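Local atomic coordinates of protein Bug27 (Bordetella pertussis, PDB entry 2QPQ), a protein that probably binds a small solute in the periplasm, as a Venus flytrap receptor of the Bug family linked to tripartite tricarboxylate transport. Residues Ile12-Pro17 and Leu68-Ser73; Val105-Ala110 and Asn170-Ser175; Glu119-Ala124 and Ala153-Val158. All blocks are in the same frame, centred on the assembly; numbering follows the deposited sequence.

Contact 1: residues Ile12-Pro17 and Leu68-Ser73; sequences IIVTFP and LLMVNS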
loop_
_atom_site.group_PDB
_atom_site.type_symbol
_atom_site.label_atom_id
_atom_site.label_comp_id
_atom_site.label_asym_id
_atom_site.label_seq_id
_atom_site.Cartn_x
_atom_site.Cartn_y
_atom_site.Cartn_z
ATOM N N ILE A 12 -17.675 4.232 5.706
ATOM C CA ILE A 12 -16.447 3.888 5.008
ATOM C C ILE A 12 -15.601 3.176 6.054
ATOM O O ILE A 12 -15.247 3.769 7.084
ATOM C CB ILE A 12 -15.723 5.149 4.474
ATOM C CG1 ILE A 12 -16.566 5.859 3.398
ATOM C CG2 ILE A 12 -14.326 4.825 3.920
ATOM C CD1 ILE A 12 -15.957 7.216 2.999
ATOM N N ILE A 13 -15.298 1.911 5.795
ATOM C CA ILE A 13 -14.589 1.089 6.785
ATOM C C ILE A 13 -13.151 1.020 6.350
ATOM O O ILE A 13 -12.843 0.567 5.238
ATOM C CB ILE A 13 -15.197 -0.348 6.913
ATOM C CG1 ILE A 13 -16.714 -0.340 7.270
ATOM C CG2 ILE A 13 -14.356 -1.180 7.902
ATOM C CD1 ILE A 13 -17.063 0.434 8.510
ATOM N N VAL A 14 -12.260 1.551 7.185
ATOM C CA VAL A 14 -10.843 1.592 6.839
ATOM C C VAL A 14 -10.121 0.358 7.404
ATOM O O VAL A 14 -10.275 0.057 8.572
ATOM C CB VAL A 14 -10.165 2.887 7.356
ATOM C CG1 VAL A 14 -8.799 3.019 6.731
ATOM C CG2 VAL A 14 -11.018 4.115 7.035
ATOM N N THR A 15 -9.321 -0.300 6.565
ATOM C CA THR A 15 -8.695 -1.596 6.879
ATOM C C THR A 15 -7.404 -1.406 7.645
ATOM O O THR A 15 -6.807 -2.366 8.096
ATOM C CB THR A 15 -8.334 -2.369 5.584
ATOM O OG1 THR A 15 -7.633 -1.489 4.682
ATOM C CG2 THR A 15 -9.595 -2.957 4.920
ATOM N N PHE A 16 -6.974 -0.162 7.797
ATOM C CA PHE A 16 -5.724 0.140 8.520
ATOM C C PHE A 16 -5.946 1.224 9.551
ATOM O O PHE A 16 -6.924 1.981 9.469
ATOM C CB PHE A 16 -4.572 0.431 7.525
ATOM C CG PHE A 16 -3.946 -0.831 6.989
ATOM C CD1 PHE A 16 -4.580 -1.562 5.973
ATOM C CD2 PHE A 16 -2.805 -1.364 7.577
ATOM C CE1 PHE A 16 -4.059 -2.778 5.526
ATOM C CE2 PHE A 16 -2.278 -2.572 7.141
ATOM C CZ PHE A 16 -2.905 -3.280 6.112
ATOM N N PRO A 17 -5.051 1.297 10.552
ATOM C CA PRO A 17 -5.339 2.248 11.594
ATOM C C PRO A 17 -4.970 3.707 11.258
ATOM O O PRO A 17 -4.256 3.959 10.284
ATOM C CB PRO A 17 -4.526 1.703 12.792
ATOM C CG PRO A 17 -3.474 0.900 12.254
ATOM C CD PRO A 17 -3.813 0.525 10.816
ATOM N N LEU A 68 -18.693 0.902 2.357
ATOM C CA LEU A 68 -17.510 0.843 1.506
ATOM C C LEU A 68 -16.317 0.406 2.345
ATOM O O LEU A 68 -16.317 0.563 3.570
ATOM C CB LEU A 68 -17.218 2.213 0.881
ATOM C CG LEU A 68 -18.237 2.812 -0.089
ATOM C CD1 LEU A 68 -19.201 3.652 0.726
ATOM C CD2 LEU A 68 -17.484 3.722 -1.086
ATOM N N LEU A 69 -15.322 -0.162 1.681
ATOM C CA LEU A 69 -14.118 -0.636 2.332
ATOM C C LEU A 69 -12.950 0.136 1.759
ATOM O O LEU A 69 -12.738 0.113 0.554
ATOM C CB LEU A 69 -13.927 -2.141 2.070
ATOM C CG LEU A 69 -12.773 -2.724 2.899
ATOM C CD1 LEU A 69 -13.142 -2.813 4.410
ATOM C CD2 LEU A 69 -12.413 -4.110 2.314
ATOM N N MET A 70 -12.236 0.869 2.606
ATOM C CA MET A 70 -11.015 1.550 2.151
ATOM C C MET A 70 -9.840 0.580 2.258
ATOM O O MET A 70 -9.545 0.104 3.344
ATOM C CB MET A 70 -10.708 2.811 2.981
ATOM C CG MET A 70 -9.481 3.532 2.364
ATOM S SD MET A 70 -10.021 4.704 1.064
ATOM C CE MET A 70 -8.479 5.038 0.253
ATOM N N VAL A 71 -9.205 0.292 1.133
ATOM C CA VAL A 71 -8.156 -0.732 1.027
ATOM C C VAL A 71 -6.843 -0.164 0.505
ATOM O O VAL A 71 -6.796 0.863 -0.198
ATOM C CB VAL A 71 -8.601 -1.968 0.109
ATOM C CG1 VAL A 71 -9.794 -2.707 0.742
ATOM C CG2 VAL A 71 -8.982 -1.522 -1.388
ATOM N N ASN A 72 -5.776 -0.889 0.791
ATOM C CA ASN A 72 -4.577 -0.739 0.005
ATOM C C ASN A 72 -4.158 -2.117 -0.516
ATOM O O ASN A 72 -4.869 -3.105 -0.308
ATOM C CB ASN A 72 -3.470 -0.042 0.805
ATOM C CG ASN A 72 -3.093 -0.799 2.066
ATOM O OD1 ASN A 72 -3.307 -0.318 3.180
ATOM N ND2 ASN A 72 -2.523 -1.956 1.902
ATOM N N SER A 73 -3.033 -2.175 -1.212
ATOM C CA SER A 73 -2.498 -3.432 -1.769
ATOM C C SER A 73 -2.473 -4.626 -0.811
ATOM O O SER A 73 -2.627 -5.760 -1.255
ATOM C CB SER A 73 -1.109 -3.189 -2.363
ATOM O OG SER A 73 -1.254 -2.392 -3.507
HETATM O O HOH W 1 -6.254 -2.928 2.701
#
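I12, I13 and V14 pair in parallel with L68, L69 and M70, and the short strand axes twist by 32° against each other. These are neighbouring parallel strands in one alpha/beta lobe of the Venus flytrap fold. I13 N donates to L68 O at 2.8 Å, and M70 N donates to I13 O at 2.7 Å. I13 thus bonds to the residues before and after L69, as in a regular parallel pair. I12, V14 and M70 share one face, where I12 CG2 lies 4.2 Å from M70 CB. Helix 21-35 covers this face. I13 and L69 point to the other face, against helix 52-59. L69 CG is anti to its backbone N (chi1 -172°), and the end of the side chain leans to segment 12-17, where L69 CD1 sits 3.6 Å from T15 CG2.

T15 has left the strand but still grips M70. T15 OG1 donates to M70 O at 2.8 Å, in the carbonyl plane on a lone pair. T15 N reaches the same M70 O at 3.3 Å, nearly along the C=O axis. The F16 ring crosses the side chain of N72, with the two planes 44° apart. The side chain of N72 is about 4 Å from a bound citrate, probably from the crystallisation liquor, which may mark the ligand pocket. A water bridges the two segments: it donates to T15 OG1 at 2.8 Å and accepts from N72 N.

Contact 2: residues Val105-Ala110 and Asn170-Ser175; sequences VFVVPA and NDVLGS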
loop_
_atom_site.group_PDB
_atom_site.type_symbol
_atom_site.label_atom_id
_atom_site.label_comp_id
_atom_site.label_asym_id
_atom_site.label_seq_id
_atom_site.Cartn_x
_atom_site.Cartn_y
_atom_site.Cartn_z
ATOM N N VAL A 105 10.161 2.514 -0.598
ATOM C CA VAL A 105 11.529 2.946 -0.755
ATOM C C VAL A 105 12.435 2.158 0.159
ATOM O O VAL A 105 12.077 1.882 1.308
ATOM C CB VAL A 105 11.635 4.465 -0.525
ATOM C CG1 VAL A 105 11.145 4.809 0.895
ATOM C CG2 VAL A 105 13.047 4.975 -0.859
ATOM N N PHE A 106 13.573 1.722 -0.389
ATOM C CA PHE A 106 14.635 1.129 0.405
ATOM C C PHE A 106 15.465 2.265 0.996
ATOM O O PHE A 106 16.107 2.990 0.250
ATOM C CB PHE A 106 15.511 0.228 -0.467
ATOM C CG PHE A 106 14.853 -1.067 -0.863
ATOM C CD1 PHE A 106 13.758 -1.063 -1.707
ATOM C CD2 PHE A 106 15.323 -2.283 -0.372
ATOM C CE1 PHE A 106 13.133 -2.248 -2.090
ATOM C CE2 PHE A 106 14.731 -3.481 -0.755
ATOM C CZ PHE A 106 13.627 -3.466 -1.618
ATOM N N VAL A 107 15.409 2.430 2.317
ATOM C CA VAL A 107 16.126 3.512 3.012
ATOM C C VAL A 107 17.169 2.962 4.003
ATOM O O VAL A 107 17.012 1.877 4.627
ATOM C CB VAL A 107 15.156 4.549 3.698
ATOM C CG1 VAL A 107 14.292 5.223 2.657
ATOM C CG2 VAL A 107 14.205 3.873 4.752
ATOM N N VAL A 108 18.242 3.727 4.116
ATOM C CA VAL A 108 19.353 3.410 5.012
ATOM C C VAL A 108 19.673 4.676 5.833
ATOM O O VAL A 108 19.322 5.786 5.423
ATOM C CB VAL A 108 20.637 2.857 4.238
ATOM C CG1 VAL A 108 20.342 1.547 3.534
ATOM C CG2 VAL A 108 21.272 3.923 3.242
ATOM N N PRO A 109 20.289 4.503 7.015
ATOM C CA PRO A 109 20.682 5.637 7.833
ATOM C C PRO A 109 21.649 6.544 7.083
ATOM O O PRO A 109 22.415 6.071 6.220
ATOM C CB PRO A 109 21.453 4.980 8.986
ATOM C CG PRO A 109 21.082 3.589 8.994
ATOM C CD PRO A 109 20.666 3.223 7.631
ATOM N N ALA A 110 21.597 7.825 7.405
ATOM C CA ALA A 110 22.672 8.776 7.052
ATOM C C ALA A 110 24.012 8.144 7.396
ATOM O O ALA A 110 24.188 7.574 8.486
ATOM C CB ALA A 110 22.498 10.093 7.812
ATOM N N ASN A 170 11.941 4.862 12.886
ATOM C CA ASN A 170 12.702 5.127 14.093
ATOM C C ASN A 170 13.953 4.289 14.217
ATOM O O ASN A 170 15.015 4.801 14.611
ATOM C CB ASN A 170 11.838 4.967 15.350
ATOM C CG ASN A 170 10.859 6.077 15.496
ATOM O OD1 ASN A 170 10.966 7.104 14.803
ATOM N ND2 ASN A 170 9.890 5.903 16.380
ATOM N N ASP A 171 13.853 3.006 13.891
ATOM C CA ASP A 171 15.051 2.146 14.021
ATOM C C ASP A 171 16.117 2.357 12.918
ATOM O O ASP A 171 17.334 2.170 13.160
ATOM C CB ASP A 171 14.685 0.672 14.049
ATOM C CG ASP A 171 14.568 0.122 15.455
ATOM O OD1 ASP A 171 14.458 0.892 16.430
ATOM O OD2 ASP A 171 14.553 -1.106 15.574
ATOM N N VAL A 172 15.681 2.715 11.712
ATOM C CA VAL A 172 16.663 3.056 10.689
ATOM C C VAL A 172 17.247 4.448 10.969
ATOM O O VAL A 172 18.444 4.647 10.843
ATOM C CB VAL A 172 16.142 2.799 9.230
ATOM C CG1 VAL A 172 14.976 3.654 8.908
ATOM C CG2 VAL A 172 17.263 3.010 8.188
ATOM N N LEU A 173 16.404 5.386 11.396
ATOM C CA LEU A 173 16.861 6.695 11.844
ATOM C C LEU A 173 17.916 6.655 12.933
ATOM O O LEU A 173 18.825 7.492 12.919
ATOM C CB LEU A 173 15.703 7.598 12.268
ATOM C CG LEU A 173 14.826 8.188 11.160
ATOM C CD1 LEU A 173 13.554 8.769 11.780
ATOM C CD2 LEU A 173 15.585 9.244 10.319
ATOM N N GLY A 174 17.806 5.691 13.854
ATOM C CA GLY A 174 18.760 5.541 14.955
ATOM C C GLY A 174 19.852 4.516 14.673
ATOM O O GLY A 174 20.645 4.215 15.571
ATOM N N SER A 175 19.910 3.993 13.443
ATOM C CA SER A 175 20.845 2.899 13.078
ATOM C C SER A 175 20.723 1.586 13.865
ATOM O O SER A 175 21.645 0.723 13.853
ATOM C CB SER A 175 22.290 3.406 13.129
ATOM O OG SER A 175 22.401 4.479 12.205
HETATM O O HOH W 2 24.813 4.450 9.895
#
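V172 carries this contact, meeting V107 and P109 near the end of strand 93-109. It sits in the last turn of helix 165-173, which packs on the sheet of an alpha/beta lobe. C165, at the start of the same helix, forms a disulfide with C136. V172 is directed at the strand, and both methyls touch it. CG2 is anti to the backbone N, while CG1 lies between the backbone N and the carbonyl carbon (chi1 63°). V172 CG2 presses on P109 CD at 3.5 Å, closer than usual for two carbons. V172 CG1 meets V107 CG2 at 4.2 Å. The carbonyl of V172 faces the proline ring, with P109 CG 3.4 Å from V172 O.

L173 is directed away from the strand and packs on F190 and L196. At G174 the chain leaves helical geometry, though G174 N still bonds to N170 O at 3.0 Å. S175 then takes positive phi, and its N returns to V172 O at 3.1 Å. The turn brings S175 beside the proline; its OG, anti to the carbonyl carbon, lies 3.4 Å from P109 CB. A water bonds weakly to both S175 OG and A110 O.

The proline ring lies against the last turn of the helix. P109 has no N-H to give, so the contact rests on shape and apolar surface, with V172 O held by its own segment.

Contact 3: residues Glu119-Ala124 and Ala153-Val158; sequences ELMAAA and AKTHMV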
loop_
_atom_site.group_PDB
_atom_site.type_symbol
_atom_site.label_atom_id
_atom_site.label_comp_id
_atom_site.label_asym_id
_atom_site.label_seq_id
_atom_site.Cartn_x
_atom_site.Cartn_y
_atom_site.Cartn_z
ATOM N N GLU A 119 25.187 -2.282 -4.131
ATOM C CA GLU A 119 26.013 -2.600 -2.972
ATOM C C GLU A 119 25.259 -3.441 -1.948
ATOM O O GLU A 119 25.826 -4.358 -1.350
ATOM C CB GLU A 119 26.548 -1.305 -2.335
ATOM C CG GLU A 119 27.710 -0.683 -3.152
ATOM C CD GLU A 119 28.154 0.684 -2.672
ATOM O OE1 GLU A 119 27.816 1.080 -1.533
ATOM O OE2 GLU A 119 28.887 1.371 -3.435
ATOM N N LEU A 120 23.988 -3.116 -1.745
ATOM C CA LEU A 120 23.144 -3.873 -0.805
ATOM C C LEU A 120 22.975 -5.316 -1.296
ATOM O O LEU A 120 23.163 -6.279 -0.541
ATOM C CB LEU A 120 21.758 -3.189 -0.675
ATOM C CG LEU A 120 20.695 -3.971 0.112
ATOM C CD1 LEU A 120 21.095 -3.941 1.578
ATOM C CD2 LEU A 120 19.276 -3.424 -0.084
ATOM N N MET A 121 22.613 -5.450 -2.571
ATOM C CA MET A 121 22.393 -6.758 -3.184
ATOM C C MET A 121 23.659 -7.637 -3.183
ATOM O O MET A 121 23.577 -8.819 -2.890
ATOM C CB MET A 121 21.791 -6.624 -4.579
ATOM C CG MET A 121 20.375 -6.055 -4.601
ATOM S SD MET A 121 19.698 -5.915 -6.263
ATOM C CE MET A 121 20.812 -4.758 -7.065
ATOM N N ALA A 122 24.813 -7.047 -3.499
ATOM C CA ALA A 122 26.124 -7.704 -3.342
ATOM C C ALA A 122 26.306 -8.202 -1.903
ATOM O O ALA A 122 26.640 -9.359 -1.701
ATOM C CB ALA A 122 27.276 -6.730 -3.735
ATOM N N ALA A 123 26.040 -7.334 -0.910
ATOM C CA ALA A 123 26.203 -7.682 0.503
ATOM C C ALA A 123 25.328 -8.865 0.897
ATOM O O ALA A 123 25.702 -9.685 1.737
ATOM C CB ALA A 123 25.873 -6.468 1.383
ATOM N N ALA A 124 24.162 -8.962 0.271
ATOM C CA ALA A 124 23.182 -9.993 0.613
ATOM C C ALA A 124 23.124 -11.178 -0.352
ATOM O O ALA A 124 22.260 -12.042 -0.207
ATOM C CB ALA A 124 21.764 -9.354 0.792
ATOM N N ALA A 153 16.434 -10.963 -7.366
ATOM C CA ALA A 153 17.862 -10.665 -7.434
ATOM C C ALA A 153 18.688 -11.828 -6.877
ATOM O O ALA A 153 19.930 -11.761 -6.829
ATOM C CB ALA A 153 18.151 -9.422 -6.684
ATOM N N LYS A 154 17.979 -12.868 -6.437
ATOM C CA LYS A 154 18.548 -14.026 -5.724
ATOM C C LYS A 154 19.417 -13.624 -4.526
ATOM O O LYS A 154 20.573 -14.018 -4.404
ATOM C CB LYS A 154 19.282 -14.963 -6.697
ATOM C CG LYS A 154 18.354 -15.493 -7.799
ATOM C CD LYS A 154 19.111 -16.332 -8.852
ATOM C CE LYS A 154 20.062 -15.467 -9.738
ATOM N NZ LYS A 154 20.201 -15.998 -11.164
ATOM N N THR A 155 18.834 -12.833 -3.622
ATOM C CA THR A 155 19.556 -12.386 -2.455
ATOM C C THR A 155 18.925 -13.000 -1.196
ATOM O O THR A 155 17.870 -13.680 -1.271
ATOM C CB THR A 155 19.665 -10.824 -2.354
ATOM O OG1 THR A 155 18.362 -10.210 -2.399
ATOM C CG2 THR A 155 20.537 -10.253 -3.503
ATOM N N HIS A 156 19.577 -12.754 -0.056
ATOM C CA HIS A 156 19.171 -13.390 1.195
ATOM C C HIS A 156 18.990 -12.416 2.372
ATOM O O HIS A 156 19.436 -12.678 3.491
ATOM C CB HIS A 156 20.142 -14.516 1.514
ATOM C CG HIS A 156 20.181 -15.558 0.445
ATOM N ND1 HIS A 156 21.139 -15.564 -0.542
ATOM C CD2 HIS A 156 19.332 -16.572 0.153
ATOM C CE1 HIS A 156 20.896 -16.555 -1.384
ATOM N NE2 HIS A 156 19.806 -17.181 -0.982
ATOM N N MET A 157 18.337 -11.283 2.103
ATOM C CA MET A 157 18.050 -10.309 3.151
ATOM C C MET A 157 17.030 -10.920 4.097
ATOM O O MET A 157 16.126 -11.626 3.642
ATOM C CB MET A 157 17.454 -9.022 2.585
ATOM C CG MET A 157 18.348 -8.308 1.581
ATOM S SD MET A 157 17.500 -6.827 0.994
ATOM C CE MET A 157 15.968 -7.482 0.346
ATOM N N VAL A 158 17.166 -10.602 5.384
ATOM C CA VAL A 158 16.310 -11.156 6.424
ATOM C C VAL A 158 15.305 -10.105 6.898
ATOM O O VAL A 158 15.691 -9.038 7.371
ATOM C CB VAL A 158 17.142 -11.650 7.626
ATOM C CG1 VAL A 158 16.199 -12.033 8.841
ATOM C CG2 VAL A 158 18.027 -12.819 7.198
#
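A124 packs tightly into the loop formed by T155, H156 and M157. It is the residue at which the chain leaves helix 117-123. A124 CB points into the loop and touches M157 CG at 3.7 Å. The CB atoms of A124 and T155 are 4.1 Å apart. The one hydrogen bond between the segments is here: H156 N donates to A124 O at 2.8 Å, bent to 143° at the hydrogen. It gives a partner to a carbonyl at the helix end. T155 CG2 is anti to its own carbonyl carbon and lies 3.4 Å from M121 O. T155 OG1 bonds instead to N150 of helix 141-153. Deeper in, L120 CD2 meets M157 SD at 4.0 Å, the two side chains crossing at about a right angle. M157 also packs on L149 and Y133.

The outer side is looser. M121 SD, anti to its own CA (chi2 -180°), rests against A153 CB at 3.9 Å. Both residues are partly exposed. H156 brings the edge of its ring near A124 O, but H156 ND1 bonds to K125 O. K125 NZ in turn bonds to K154 O, so the H156 end of the contact is polar.

The loop 154-157 joins helix 141-153 to strand 158-161, which pairs in parallel with strand 132-135. The contact thus sits at the helix-to-strand turn of a beta-alpha-beta crossover in an alpha/beta lobe.

Contact 1 is the most central, its centre about 11 Å from that of the chain. Contacts 2 and 3 lie on the other side; contact 2 is farther out but still buried, and contact 3 is partly exposed. Contact 1 joins two strands, so main-chain hydrogen bonds dominate. Contact 2 sets a helix end on a strand end and relies on apolar fit. Contact 3 joins a helix end to a loop with a single hydrogen bond and polar groups at one end. Contacts 1 and 2 reach the same sheet, but their centres are about 28 Å apart. Contacts 2 and 3 touch: F106 CD2 is 4.1 Å from L120 CD2, where strand 93-109 meets helix 117-123.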